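Local coordinates for protein-L-isoaspartate O-methyltransferase beta-aspartate methyltransferase (Plasmodium falciparum, PDB 2PBF) that probably methylates L-isoaspartyl residues of damaged proteins with S-adenosyl-L-methionine as methyl donor, a first step in their repair, at residues Ser82-Val87 against Ser110-Leu115; Lys147-Val152 against Pro176-Asp181; Ala165-Ala170 against Lys188-Ile193. All blocks are in the same frame, centred on the assembly; numbering follows the deposited sequence.

Contact 1 of 3, residues Ser82-Val87 against Ser110-Leu115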
loop_
_atom_site.group_PDB
_atom_site.type_symbol
_atom_site.label_atom_id
_atom_site.label_comp_id
_atom_site.label_asym_id
_atom_site.label_seq_id
_atom_site.Cartn_x
_atom_site.Cartn_y
_atom_site.Cartn_z
ATOM N N SER A 82 8.403 1.836 13.006
ATOM C CA SER A 82 7.372 2.781 12.592
ATOM C C SER A 82 6.020 2.146 12.366
ATOM O O SER A 82 5.868 0.919 12.487
ATOM C CB SER A 82 7.823 3.551 11.352
ATOM O OG SER A 82 8.615 4.671 11.750
ATOM N N ARG A 83 5.037 2.991 12.054
ATOM C CA ARG A 83 3.657 2.583 11.836
ATOM C C ARG A 83 3.206 2.995 10.429
ATOM O O ARG A 83 3.308 4.168 10.053
ATOM C CB ARG A 83 2.741 3.205 12.885
ATOM C CG ARG A 83 3.213 2.997 14.322
ATOM C CD ARG A 83 2.183 3.480 15.326
ATOM N NE ARG A 83 1.085 2.529 15.543
ATOM C CZ ARG A 83 -0.205 2.811 15.385
ATOM N NH1 ARG A 83 -0.591 4.029 14.981
ATOM N NH2 ARG A 83 -1.109 1.875 15.617
ATOM N N ALA A 84 2.713 2.018 9.676
ATOM C CA ALA A 84 2.242 2.195 8.284
ATOM C C ALA A 84 0.798 1.703 8.146
ATOM O O ALA A 84 0.365 0.788 8.851
ATOM C CB ALA A 84 3.144 1.424 7.322
ATOM N N ILE A 85 0.043 2.337 7.256
ATOM C CA ILE A 85 -1.311 1.897 6.937
ATOM C C ILE A 85 -1.465 1.871 5.415
ATOM O O ILE A 85 -1.036 2.796 4.717
ATOM C CB ILE A 85 -2.426 2.741 7.672
ATOM C CG1 ILE A 85 -3.834 2.287 7.269
ATOM C CG2 ILE A 85 -2.221 4.275 7.489
ATOM C CD1 ILE A 85 -4.930 2.863 8.189
ATOM N N ASP A 86 -2.030 0.775 4.923
ATOM C CA ASP A 86 -2.275 0.586 3.500
ATOM C C ASP A 86 -3.766 0.683 3.333
ATOM O O ASP A 86 -4.520 -0.216 3.762
ATOM C CB ASP A 86 -1.759 -0.781 3.045
ATOM C CG ASP A 86 -1.895 -1.013 1.557
ATOM O OD1 ASP A 86 -2.090 -0.055 0.790
ATOM O OD2 ASP A 86 -1.781 -2.191 1.130
ATOM N N VAL A 87 -4.191 1.784 2.731
ATOM C CA VAL A 87 -5.601 2.042 2.552
ATOM C C VAL A 87 -6.040 1.511 1.185
ATOM O O VAL A 87 -5.656 2.060 0.157
ATOM C CB VAL A 87 -5.916 3.563 2.629
ATOM C CG1 VAL A 87 -7.440 3.808 2.377
ATOM C CG2 VAL A 87 -5.467 4.151 3.991
ATOM N N SER A 110 7.256 -2.072 15.259
ATOM C CA SER A 110 6.752 -1.930 13.887
ATOM C C SER A 110 5.286 -2.283 13.880
ATOM O O SER A 110 4.856 -3.210 14.570
ATOM C CB SER A 110 7.479 -2.868 12.945
ATOM O OG SER A 110 8.772 -2.389 12.667
ATOM N N TYR A 111 4.502 -1.520 13.125
ATOM C CA TYR A 111 3.114 -1.824 12.993
ATOM C C TYR A 111 2.623 -1.606 11.548
ATOM O O TYR A 111 2.855 -0.541 10.955
ATOM C CB TYR A 111 2.347 -0.971 13.979
ATOM C CG TYR A 111 0.893 -1.299 14.071
ATOM C CD1 TYR A 111 0.453 -2.422 14.773
ATOM C CD2 TYR A 111 -0.047 -0.490 13.459
ATOM C CE1 TYR A 111 -0.919 -2.715 14.856
ATOM C CE2 TYR A 111 -1.392 -0.779 13.527
ATOM C CZ TYR A 111 -1.823 -1.888 14.226
ATOM O OH TYR A 111 -3.177 -2.139 14.301
ATOM N N VAL A 112 1.935 -2.607 10.997
ATOM C CA VAL A 112 1.352 -2.492 9.653
ATOM C C VAL A 112 -0.120 -2.917 9.633
ATOM O O VAL A 112 -0.476 -3.997 10.117
ATOM C CB VAL A 112 2.161 -3.290 8.609
ATOM C CG1 VAL A 112 1.572 -3.129 7.180
ATOM C CG2 VAL A 112 3.625 -2.856 8.623
ATOM N N ILE A 113 -0.975 -2.063 9.075
ATOM C CA ILE A 113 -2.400 -2.393 8.976
ATOM C C ILE A 113 -2.892 -2.165 7.545
ATOM O O ILE A 113 -2.558 -1.155 6.945
ATOM C CB ILE A 113 -3.274 -1.651 10.089
ATOM C CG1 ILE A 113 -4.698 -2.178 10.143
ATOM C CG2 ILE A 113 -3.325 -0.137 9.912
ATOM C CD1 ILE A 113 -5.520 -1.596 11.340
ATOM N N GLY A 114 -3.623 -3.138 6.989
ATOM C CA GLY A 114 -4.315 -2.958 5.718
ATOM C C GLY A 114 -5.803 -2.761 5.954
ATOM O O GLY A 114 -6.421 -3.509 6.697
ATOM N N LEU A 115 -6.382 -1.738 5.346
ATOM C CA LEU A 115 -7.838 -1.570 5.368
ATOM C C LEU A 115 -8.397 -1.840 3.985
ATOM O O LEU A 115 -7.912 -1.291 2.995
ATOM C CB LEU A 115 -8.213 -0.143 5.775
ATOM C CG LEU A 115 -8.526 0.231 7.225
ATOM C CD1 LEU A 115 -7.571 -0.370 8.269
ATOM C CD2 LEU A 115 -8.562 1.756 7.338
#
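The carbonyl oxygen of Ile113 is gripped twice from the strand beside it: Asp86 N donates a nearly straight hydrogen bond of 2.8 Å (169° at the hydrogen), and the CA-H of Ile85 leans on the same oxygen. Tyr111 O is held likewise, by Ala84 N and by the CA-H of Arg83. In return Ser82 O, Ala84 O and Asp86 O accept from Tyr111 N, Ile113 N and Leu115 N; the Ile113 N to Ala84 O bond is the longest of the five, 3.2 Å. Such a ladder, in which every second residue of each strand bonds to two residues flanking its partner, is that of parallel strands, and the axes diverge by only 13°. Strand 83-87, helix 93-101 and strand 111-116 form a beta-alpha-beta unit of the Rossmann-like methyltransferase fold. Helix 93-101 lies over the face bearing Ala84, Asp86 and Val112, and there Gly114 adds no side chain. Asp86 reaches that helix too, OD2 bonding to Thr95 OG1. Arg83, Ile85, Val87, Tyr111, Ile113 and Leu115 share the other face. Ile85 and Ile113 lie side by side, and Ile85 CG1, anti to the backbone N (chi1 178°), lies 3.6 Å from Ile113 CG2. Branched residues suit such interior strands, filling the face close to the backbone. Ile85 CD1 goes on to meet Leu115 CD2 at 3.9 Å. At the more open end the Arg83 chain bends at chi3, and its NH2 comes within 3.4 Å of Tyr111 CD2, the guanidinium and phenol planes being nearly parallel. Arg83 NH1 bonds to the carbonyls of Leu160 and Leu162, and the group makes a cation-pi contact with Phe163.

Contact 2 of 3, residues Lys147-Val152 against Pro176-Asp181. With SAH (S-adenosyl-L-homocysteine), chain C.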
loop_
_atom_site.group_PDB
_atom_site.type_symbol
_atom_site.label_atom_id
_atom_site.label_comp_id
_atom_site.label_asym_id
_atom_site.label_seq_id
_atom_site.Cartn_x
_atom_site.Cartn_y
_atom_site.Cartn_z
ATOM N N LYS A 147 -12.775 -2.776 6.302
ATOM C CA LYS A 147 -13.113 -1.419 6.717
ATOM C C LYS A 147 -13.034 -0.419 5.575
ATOM O O LYS A 147 -12.090 -0.417 4.793
ATOM C CB LYS A 147 -12.163 -0.959 7.837
ATOM C CG LYS A 147 -12.469 0.423 8.434
ATOM C CD LYS A 147 -13.231 0.240 9.736
ATOM C CE LYS A 147 -14.261 1.320 9.966
ATOM N NZ LYS A 147 -14.825 1.163 11.344
ATOM N N ASN A 148 -14.024 0.459 5.521
ATOM C CA ASN A 148 -13.984 1.620 4.664
ATOM C C ASN A 148 -13.378 2.778 5.441
ATOM O O ASN A 148 -13.805 3.073 6.555
ATOM C CB ASN A 148 -15.396 1.995 4.213
ATOM C CG ASN A 148 -15.407 3.098 3.184
ATOM O OD1 ASN A 148 -14.625 4.058 3.250
ATOM N ND2 ASN A 148 -16.289 2.958 2.204
ATOM N N ILE A 149 -12.393 3.438 4.836
ATOM C CA ILE A 149 -11.635 4.495 5.494
ATOM C C ILE A 149 -12.535 5.676 5.887
ATOM O O ILE A 149 -12.229 6.429 6.823
ATOM C CB ILE A 149 -10.443 4.947 4.604
ATOM C CG1 ILE A 149 -9.534 5.937 5.342
ATOM C CG2 ILE A 149 -10.929 5.543 3.268
ATOM C CD1 ILE A 149 -8.863 5.391 6.585
ATOM N N TYR A 150 -13.644 5.817 5.158
ATOM C CA TYR A 150 -14.599 6.917 5.328
ATOM C C TYR A 150 -15.608 6.623 6.441
ATOM O O TYR A 150 -16.456 7.455 6.754
ATOM C CB TYR A 150 -15.355 7.175 4.015
ATOM C CG TYR A 150 -14.568 7.905 2.939
ATOM C CD1 TYR A 150 -14.198 9.235 3.097
ATOM C CD2 TYR A 150 -14.230 7.264 1.749
ATOM C CE1 TYR A 150 -13.475 9.913 2.109
ATOM C CE2 TYR A 150 -13.529 7.922 0.749
ATOM C CZ TYR A 150 -13.157 9.244 0.929
ATOM O OH TYR A 150 -12.469 9.892 -0.066
ATOM N N GLN A 151 -15.526 5.426 7.012
ATOM C CA GLN A 151 -16.438 5.019 8.080
ATOM C C GLN A 151 -15.702 4.791 9.395
ATOM O O GLN A 151 -16.088 3.955 10.197
ATOM C CB GLN A 151 -17.217 3.783 7.661
ATOM C CG GLN A 151 -18.057 4.028 6.426
ATOM C CD GLN A 151 -19.022 2.900 6.156
ATOM O OE1 GLN A 151 -20.211 2.989 6.501
ATOM N NE2 GLN A 151 -18.523 1.821 5.549
ATOM N N VAL A 152 -14.654 5.577 9.607
ATOM C CA VAL A 152 -13.817 5.483 10.788
ATOM C C VAL A 152 -14.169 6.657 11.702
ATOM O O VAL A 152 -13.762 7.799 11.457
ATOM C CB VAL A 152 -12.298 5.442 10.413
ATOM C CG1 VAL A 152 -11.401 5.573 11.637
ATOM C CG2 VAL A 152 -11.959 4.156 9.652
ATOM N N PRO A 176 -8.916 13.068 1.772
ATOM C CA PRO A 176 -9.755 12.852 2.941
ATOM C C PRO A 176 -9.044 13.347 4.198
ATOM O O PRO A 176 -7.881 13.038 4.417
ATOM C CB PRO A 176 -9.962 11.331 2.959
ATOM C CG PRO A 176 -9.491 10.849 1.585
ATOM C CD PRO A 176 -8.397 11.796 1.240
ATOM N N GLU A 177 -9.747 14.143 4.992
ATOM C CA GLU A 177 -9.151 14.813 6.154
ATOM C C GLU A 177 -8.717 13.837 7.263
ATOM O O GLU A 177 -7.717 14.078 7.944
ATOM C CB GLU A 177 -10.105 15.908 6.665
ATOM C CG GLU A 177 -9.492 16.947 7.602
ATOM C CD GLU A 177 -8.170 17.542 7.106
ATOM O OE1 GLU A 177 -7.930 17.575 5.872
ATOM O OE2 GLU A 177 -7.365 17.973 7.970
ATOM N N ILE A 178 -9.450 12.734 7.418
ATOM C CA ILE A 178 -9.001 11.619 8.266
ATOM C C ILE A 178 -7.563 11.177 7.974
ATOM O O ILE A 178 -6.762 10.990 8.901
ATOM C CB ILE A 178 -9.936 10.377 8.202
ATOM C CG1 ILE A 178 -9.359 9.279 9.087
ATOM C CG2 ILE A 178 -10.143 9.871 6.762
ATOM C CD1 ILE A 178 -10.339 8.232 9.495
ATOM N N LEU A 179 -7.233 11.003 6.694
ATOM C CA LEU A 179 -5.887 10.580 6.340
ATOM C C LEU A 179 -4.895 11.644 6.783
ATOM O O LEU A 179 -3.824 11.319 7.282
ATOM C CB LEU A 179 -5.768 10.185 4.856
ATOM C CG LEU A 179 -6.664 9.000 4.427
ATOM C CD1 LEU A 179 -6.648 8.741 2.946
ATOM C CD2 LEU A 179 -6.325 7.725 5.157
ATOM N N VAL A 180 -5.276 12.917 6.657
ATOM C CA VAL A 180 -4.460 14.019 7.198
ATOM C C VAL A 180 -4.320 13.934 8.721
ATOM O O VAL A 180 -3.265 14.245 9.278
ATOM C CB VAL A 180 -4.994 15.425 6.753
ATOM C CG1 VAL A 180 -4.387 16.564 7.586
ATOM C CG2 VAL A 180 -4.721 15.642 5.295
ATOM N N ASP A 181 -5.383 13.524 9.398
ATOM C CA ASP A 181 -5.331 13.412 10.864
ATOM C C ASP A 181 -4.606 12.173 11.355
ATOM O O ASP A 181 -4.114 12.142 12.475
ATOM C CB ASP A 181 -6.744 13.470 11.455
ATOM C CG ASP A 181 -7.387 14.838 11.275
ATOM O OD1 ASP A 181 -6.654 15.813 10.977
ATOM O OD2 ASP A 181 -8.613 14.926 11.416
HETATM N N SAH C . -2.854 -2.015 -3.216
HETATM C CA SAH C . -3.918 -2.816 -3.873
HETATM C CB SAH C . -4.795 -1.899 -4.686
HETATM C CG SAH C . -6.118 -2.602 -4.959
HETATM S SD SAH C . -7.231 -1.566 -5.913
HETATM C C SAH C . -3.375 -3.959 -4.737
HETATM O O SAH C . -2.434 -3.733 -5.501
HETATM O OXT SAH C . -3.867 -5.115 -4.675
HETATM C "C5'" SAH C . -7.771 -0.507 -4.548
HETATM C "C4'" SAH C . -8.531 -1.202 -3.418
HETATM O "O4'" SAH C . -9.125 -0.194 -2.648
HETATM C "C3'" SAH C . -9.658 -2.145 -3.817
HETATM O "O3'" SAH C . -9.385 -3.436 -3.297
HETATM C "C2'" SAH C . -10.909 -1.530 -3.208
HETATM O "O2'" SAH C . -11.811 -2.505 -2.733
HETATM C "C1'" SAH C . -10.320 -0.707 -2.082
HETATM N N9 SAH C . -11.123 0.454 -1.641
HETATM C C8 SAH C . -11.849 1.288 -2.442
HETATM N N7 SAH C . -12.390 2.252 -1.663
HETATM C C5 SAH C . -12.046 2.039 -0.374
HETATM C C6 SAH C . -12.354 2.703 0.819
HETATM N N6 SAH C . -13.131 3.778 0.860
HETATM N N1 SAH C . -11.815 2.252 1.997
HETATM C C2 SAH C . -11.005 1.133 2.000
HETATM N N3 SAH C . -10.732 0.491 0.818
HETATM C C4 SAH C . -11.238 0.925 -0.355
#
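Asn148 to Gln151 make a tight turn, and with Val152 after it the loop presses Ile149, Tyr150 and Val152 against Pro176, Ile178 and Leu179. Asn148 OD1 takes two bonds, from the adenine N6 of the bound S-adenosyl-L-homocysteine (SAH) at 2.8 Å and from Tyr150 N, the latter closing an Asx turn; an amide that can accept here and donate through ND2 to Lys225 O suits the site. Next, Ile149 N donates to adenine N1 at 3.1 Å, so consecutive residues read the ring's Watson-Crick edge. The Ile149 side chain is shared: CG2 faces adenine N1, while CG1 and CD1 both press on Leu179 CD2, each at 3.7 Å. Tyr150 reaches past the turn to Pro176, its OH lying 3.5 Å from Pro176 CG and its CE1 beside CB, while CD2, across the ring from CE1, is the Tyr150 atom nearest SAH N6. Val152 closes the row, CB and CG1 meeting Ile178 CD1, with CB at 3.5 Å and the two side chains crossing at about a right angle. Pro176 occupies the N-cap position of helix 177-182. That helix rests on strands 163-168 and 187-195 through Leu179, while Ile149 packs on Leu115 of strand 111-116, and the turn leads from strand 142-146 into helix 154-160.

Contact 3 of 3, residues Ala165-Ala170 against Lys188-Ile193. With SAH (S-adenosyl-L-homocysteine), chain C.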
loop_
_atom_site.group_PDB
_atom_site.type_symbol
_atom_site.label_atom_id
_atom_site.label_comp_id
_atom_site.label_asym_id
_atom_site.label_seq_id
_atom_site.Cartn_x
_atom_site.Cartn_y
_atom_site.Cartn_z
ATOM N N ALA A 165 3.743 6.277 7.650
ATOM C CA ALA A 165 3.532 6.025 6.222
ATOM C C ALA A 165 2.094 5.644 5.956
ATOM O O ALA A 165 1.552 4.726 6.600
ATOM C CB ALA A 165 4.463 4.948 5.732
ATOM N N ILE A 166 1.463 6.376 5.030
ATOM C CA ILE A 166 0.098 6.081 4.609
ATOM C C ILE A 166 0.058 5.889 3.106
ATOM O O ILE A 166 0.386 6.783 2.346
ATOM C CB ILE A 166 -0.942 7.186 5.024
ATOM C CG1 ILE A 166 -0.777 7.549 6.515
ATOM C CG2 ILE A 166 -2.384 6.712 4.657
ATOM C CD1 ILE A 166 -1.847 8.486 7.091
ATOM N N HIS A 167 -0.330 4.709 2.677
ATOM C CA HIS A 167 -0.447 4.462 1.267
ATOM C C HIS A 167 -1.911 4.284 0.964
ATOM O O HIS A 167 -2.629 3.580 1.668
ATOM C CB HIS A 167 0.347 3.238 0.853
ATOM C CG HIS A 167 0.112 2.846 -0.564
ATOM N ND1 HIS A 167 -0.829 1.908 -0.926
ATOM C CD2 HIS A 167 0.652 3.306 -1.716
ATOM C CE1 HIS A 167 -0.851 1.796 -2.239
ATOM N NE2 HIS A 167 0.046 2.626 -2.740
ATOM N N VAL A 168 -2.370 4.954 -0.079
ATOM C CA VAL A 168 -3.745 4.812 -0.453
ATOM C C VAL A 168 -3.748 4.318 -1.896
ATOM O O VAL A 168 -3.253 5.001 -2.778
ATOM C CB VAL A 168 -4.491 6.154 -0.312
ATOM C CG1 VAL A 168 -5.960 5.936 -0.403
ATOM C CG2 VAL A 168 -4.112 6.861 1.018
ATOM N N GLY A 169 -4.327 3.136 -2.117
ATOM C CA GLY A 169 -4.229 2.474 -3.417
ATOM C C GLY A 169 -5.467 2.665 -4.291
ATOM O O GLY A 169 -5.698 1.878 -5.200
ATOM N N ALA A 170 -6.231 3.729 -4.009
ATOM C CA ALA A 170 -7.442 4.055 -4.718
ATOM C C ALA A 170 -7.572 5.567 -4.743
ATOM O O ALA A 170 -7.103 6.261 -3.833
ATOM C CB ALA A 170 -8.669 3.389 -4.068
ATOM N N LYS A 188 4.830 10.511 5.637
ATOM C CA LYS A 188 4.392 10.688 4.243
ATOM C C LYS A 188 3.114 9.924 3.891
ATOM O O LYS A 188 2.938 8.765 4.291
ATOM C CB LYS A 188 5.512 10.314 3.267
ATOM C CG LYS A 188 6.446 11.475 2.994
ATOM C CD LYS A 188 7.823 11.066 2.566
ATOM C CE LYS A 188 8.653 12.344 2.377
ATOM N NZ LYS A 188 9.929 12.072 1.668
ATOM N N LEU A 189 2.244 10.583 3.123
ATOM C CA LEU A 189 0.993 10.018 2.603
ATOM C C LEU A 189 1.088 10.108 1.089
ATOM O O LEU A 189 1.357 11.181 0.540
ATOM C CB LEU A 189 -0.201 10.861 3.054
ATOM C CG LEU A 189 -1.684 10.481 3.244
ATOM C CD1 LEU A 189 -2.482 11.804 3.411
ATOM C CD2 LEU A 189 -2.339 9.613 2.179
ATOM N N ILE A 190 0.900 8.972 0.441
ATOM C CA ILE A 190 0.874 8.832 -1.016
ATOM C C ILE A 190 -0.560 8.514 -1.420
ATOM O O ILE A 190 -1.133 7.531 -0.978
ATOM C CB ILE A 190 1.817 7.675 -1.472
ATOM C CG1 ILE A 190 3.284 8.032 -1.225
ATOM C CG2 ILE A 190 1.548 7.243 -2.941
ATOM C CD1 ILE A 190 3.775 9.230 -2.015
ATOM N N ILE A 191 -1.146 9.361 -2.253
ATOM C CA ILE A 191 -2.552 9.216 -2.566
ATOM C C ILE A 191 -2.899 9.803 -3.934
ATOM O O ILE A 191 -2.451 10.891 -4.258
ATOM C CB ILE A 191 -3.438 9.873 -1.442
ATOM C CG1 ILE A 191 -4.918 9.825 -1.807
ATOM C CG2 ILE A 191 -2.945 11.306 -1.097
ATOM C CD1 ILE A 191 -5.847 10.236 -0.657
ATOM N N PRO A 192 -3.689 9.069 -4.746
ATOM C CA PRO A 192 -4.203 9.719 -5.967
ATOM C C PRO A 192 -5.425 10.583 -5.644
ATOM O O PRO A 192 -6.322 10.129 -4.953
ATOM C CB PRO A 192 -4.596 8.535 -6.861
ATOM C CG PRO A 192 -4.064 7.268 -6.120
ATOM C CD PRO A 192 -4.123 7.661 -4.670
ATOM N N ILE A 193 -5.446 11.820 -6.139
ATOM C CA ILE A 193 -6.625 12.698 -5.993
ATOM C C ILE A 193 -7.113 13.164 -7.382
ATOM O O ILE A 193 -6.305 13.624 -8.194
ATOM C CB ILE A 193 -6.344 13.881 -5.021
ATOM C CG1 ILE A 193 -5.916 13.346 -3.633
ATOM C CG2 ILE A 193 -7.582 14.821 -4.885
ATOM C CD1 ILE A 193 -5.062 14.274 -2.825
HETATM N N SAH C . -2.854 -2.015 -3.216
HETATM C CA SAH C . -3.918 -2.816 -3.873
HETATM C CB SAH C . -4.795 -1.899 -4.686
HETATM C CG SAH C . -6.118 -2.602 -4.959
HETATM S SD SAH C . -7.231 -1.566 -5.913
HETATM C C SAH C . -3.375 -3.959 -4.737
HETATM O O SAH C . -2.434 -3.733 -5.501
HETATM O OXT SAH C . -3.867 -5.115 -4.675
HETATM C "C5'" SAH C . -7.771 -0.507 -4.548
HETATM C "C4'" SAH C . -8.531 -1.202 -3.418
HETATM O "O4'" SAH C . -9.125 -0.194 -2.648
HETATM C "C3'" SAH C . -9.658 -2.145 -3.817
HETATM O "O3'" SAH C . -9.385 -3.436 -3.297
HETATM C "C2'" SAH C . -10.909 -1.530 -3.208
HETATM O "O2'" SAH C . -11.811 -2.505 -2.733
HETATM C "C1'" SAH C . -10.320 -0.707 -2.082
HETATM N N9 SAH C . -11.123 0.454 -1.641
HETATM C C8 SAH C . -11.849 1.288 -2.442
HETATM N N7 SAH C . -12.390 2.252 -1.663
HETATM C C5 SAH C . -12.046 2.039 -0.374
HETATM C C6 SAH C . -12.354 2.703 0.819
HETATM N N6 SAH C . -13.131 3.778 0.860
HETATM N N1 SAH C . -11.815 2.252 1.997
HETATM C C2 SAH C . -11.005 1.133 2.000
HETATM N N3 SAH C . -10.732 0.491 0.818
HETATM C C4 SAH C . -11.238 0.925 -0.355
#
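Leu189 reaches across to Ile166 and Val168 of the neighbouring strand. Its CB comes within 4.2 Å of Ile166 O, and CG, anti to the backbone N (chi1 -155°), meets Ile166 CB at 3.8 Å. Beyond it the chain forks: CD2 touches both Ile166 CG2 and Val168 CG2, the latter at a tight 3.5 Å, while CD1 turns to Leu179 CB of the covering helix. A leucine, forked at CG, can send one methyl to the strand and the other to the helix. Behind this packing the strands run parallel, joined by Ile166 N to Lys188 O (2.9 Å), Ile190 N to Ile166 O, and Val168 N to Ile190 O, this last the most bent at 147°. The ladder stops at Pro192, whose nitrogen carries no hydrogen; instead its CD abuts Val168 O and Ala170 O, both at 3.4 Å, and the buried Ala170 O has no polar partner. On the other face His167 bonds through ND1 to Asp86 OD1, and the amino nitrogen of SAH lies near its ring plane at the edge. Past the strand, Gly169 O comes 3.2 Å from SAH C5', and Ala170 CB faces the ribose O4'. Such a pocket, at the carboxyl end of parallel strands, is characteristic of Rossmann-like methyltransferases.

Contacts 1 and 3 are buried pairings of parallel strands in one sheet, and strands 83-87 and 163-168 are themselves neighbours, so the two ladders continue into each other, with Val87 O probably accepting from Gly169 N. Contact 2 lies farther out, partly buried, and joins a loop to a helix by van der Waals packing, mostly of side chains. Leu179 links it to both sheet contacts, its CD2 also meeting Val87 CG2 of contact 1. The chemistry follows the place: mainly backbone hydrogen bonds and aliphatic packing inside, apolar contacts and a polar ligand grip at the margin. Contact 2 reads the adenine of SAH, whereas contact 3 lines its ribose and amino end.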